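Local coordinates for protein ATP grasp ligase (Microcystis aeruginosa MRC, PDB 5IG9) that probably acts as an ATP-grasp ligase that uses ATP to join a carboxylate to an amine, perhaps with a ribosomal S6-glutamic acid ligase activity, at residues Gly299-Phe302 with Trp303-Tyr307. Numbering follows the deposited sequence.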
loop_
_atom_site.group_PDB
_atom_site.type_symbol
_atom_site.label_atom_id
_atom_site.label_comp_id
_atom_site.label_asym_id
_atom_site.label_seq_id
_atom_site.Cartn_x
_atom_site.Cartn_y
_atom_site.Cartn_z
ATOM N N GLY A 299 7.330 13.337 -3.246
ATOM C CA GLY A 299 8.517 14.021 -2.783
ATOM C C GLY A 299 8.308 15.516 -2.647
ATOM O O GLY A 299 7.426 16.117 -3.267
ATOM N N GLU A 300 9.156 16.117 -1.815
ATOM C CA GLU A 300 9.043 17.528 -1.483
ATOM C C GLU A 300 9.464 18.400 -2.661
ATOM O O GLU A 300 10.058 17.936 -3.636
ATOM C CB GLU A 300 9.892 17.859 -0.254
ATOM C CG GLU A 300 9.293 17.400 1.062
ATOM C CD GLU A 300 8.154 18.286 1.518
ATOM O OE1 GLU A 300 7.873 19.297 0.834
ATOM O OE2 GLU A 300 7.539 17.975 2.560
ATOM N N PHE A 301 9.138 19.686 -2.562
ATOM C CA PHE A 301 9.483 20.607 -3.634
ATOM C C PHE A 301 9.700 22.009 -3.088
ATOM O O PHE A 301 10.270 22.859 -3.776
ATOM C CB PHE A 301 8.377 20.612 -4.704
ATOM C CG PHE A 301 7.074 21.214 -4.237
ATOM C CD1 PHE A 301 6.833 22.571 -4.377
ATOM C CD2 PHE A 301 6.076 20.419 -3.692
ATOM C CE1 PHE A 301 5.636 23.131 -3.964
ATOM C CE2 PHE A 301 4.870 20.973 -3.279
ATOM C CZ PHE A 301 4.650 22.330 -3.415
ATOM N N PHE A 302 9.244 22.254 -1.856
ATOM C CA PHE A 302 9.246 23.611 -1.324
ATOM C C PHE A 302 10.654 24.183 -1.221
ATOM O O PHE A 302 10.836 25.397 -1.365
ATOM C CB PHE A 302 8.545 23.634 0.038
ATOM C CG PHE A 302 9.433 23.261 1.186
ATOM C CD1 PHE A 302 9.725 21.938 1.455
ATOM C CD2 PHE A 302 9.973 24.241 1.999
ATOM C CE1 PHE A 302 10.548 21.599 2.511
ATOM C CE2 PHE A 302 10.792 23.912 3.052
ATOM C CZ PHE A 302 11.081 22.591 3.312
ATOM N N TRP A 303 11.662 23.339 -0.983
ATOM C CA TRP A 303 13.013 23.868 -0.836
ATOM C C TRP A 303 13.647 24.237 -2.167
ATOM O O TRP A 303 14.747 24.800 -2.170
ATOM C CB TRP A 303 13.900 22.873 -0.084
ATOM C CG TRP A 303 13.869 21.479 -0.621
ATOM C CD1 TRP A 303 13.007 20.485 -0.266
ATOM C CD2 TRP A 303 14.756 20.911 -1.595
ATOM N NE1 TRP A 303 13.291 19.338 -0.964
ATOM C CE2 TRP A 303 14.362 19.572 -1.785
ATOM C CE3 TRP A 303 15.842 21.406 -2.326
ATOM C CZ2 TRP A 303 15.012 18.722 -2.677
ATOM C CZ3 TRP A 303 16.488 20.560 -3.210
ATOM C CH2 TRP A 303 16.069 19.234 -3.380
ATOM N N LEU A 304 12.993 23.930 -3.285
ATOM C CA LEU A 304 13.396 24.431 -4.591
ATOM C C LEU A 304 12.632 25.681 -4.999
ATOM O O LEU A 304 12.988 26.309 -6.003
ATOM C CB LEU A 304 13.203 23.353 -5.661
ATOM C CG LEU A 304 14.233 22.226 -5.715
ATOM C CD1 LEU A 304 13.911 21.292 -6.863
ATOM C CD2 LEU A 304 15.633 22.797 -5.866
ATOM N N GLU A 305 11.590 26.048 -4.251
ATOM C CA GLU A 305 10.792 27.237 -4.517
ATOM C C GLU A 305 11.118 28.389 -3.574
ATOM O O GLU A 305 11.311 29.520 -4.028
ATOM C CB GLU A 305 9.299 26.899 -4.430
ATOM C CG GLU A 305 8.381 28.092 -4.653
ATOM C CD GLU A 305 6.993 27.673 -5.088
ATOM O OE1 GLU A 305 6.668 26.475 -4.953
ATOM O OE2 GLU A 305 6.231 28.535 -5.575
ATOM N N LEU A 306 11.173 28.135 -2.264
ATOM C CA LEU A 306 11.509 29.196 -1.321
ATOM C C LEU A 306 13.000 29.495 -1.290
ATOM O O LEU A 306 13.405 30.525 -0.739
ATOM C CB LEU A 306 11.031 28.829 0.084
ATOM C CG LEU A 306 9.524 28.623 0.236
ATOM C CD1 LEU A 306 9.157 28.459 1.701
ATOM C CD2 LEU A 306 8.765 29.783 -0.393
ATOM N N TYR A 307 13.815 28.624 -1.860
ATOM C CA TYR A 307 15.256 28.774 -1.945
ATOM C C TYR A 307 15.647 28.593 -3.399
ATOM O O TYR A 307 14.837 28.130 -4.209
ATOM C CB TYR A 307 15.958 27.742 -1.046
ATOM C CG TYR A 307 15.532 27.828 0.400
ATOM C CD1 TYR A 307 16.136 28.725 1.270
ATOM C CD2 TYR A 307 14.517 27.020 0.891
ATOM C CE1 TYR A 307 15.747 28.809 2.593
ATOM C CE2 TYR A 307 14.119 27.096 2.212
ATOM C CZ TYR A 307 14.737 27.992 3.058
ATOM O OH TYR A 307 14.341 28.070 4.374
#
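F301 O and F302 O, neighbouring carbonyls at a turn of chain, receive the amides of L304, E305 and L306: F301 O takes L304 N, while F302 O takes both E305 N and L306 N, the latter at 2.9 Å. The last of these is nearly straight at its hydrogen and is the i to i+4 bond of an alpha-helical turn, whereas the two others span three residues, and both donors stand well above the plane of the carbonyl they use. Against this backbone the F302 ring folds back on its own chain, with CG held between the backbone N and the carbonyl carbon (chi1 84°), which lays one face over W303 N. The F302 face also receives the edge of the W303 indole in an offset edge-to-face pair, the two ring planes 88° apart, with F302 CE1 3.9 Å from W303 CD1. L306 CD1 lies at the edge of the F302 ring, 4.3 Å from F302 CD2. Were F302 an alanine, the indole edge would probably lose the aromatic face it meets, and L306 CD1 one apolar neighbour. The turn follows strand 290-296, the outermost strand, within this chain, of the five-stranded antiparallel sheet that includes 214-221, in what is, by family, an ATP-grasp ligase, and the side chain of F302 reaches N12 and E13. Further back, E300 CB lies at the rim of the indole, 3.8 Å from W303 NE1, while the E300 carboxylate forms salt bridges through OE2 with R73 and R74. On another side of the turn F301 and E305 run alongside each other, pointing the same way. E305 OE1 comes to the edge of the F301 ring, 3.6 Å from F301 CE1, with carboxylate and ring planes 43° apart; E305 OE2 hydrogen-bonds S314 OG, on helix 313-323, against which F301 also packs.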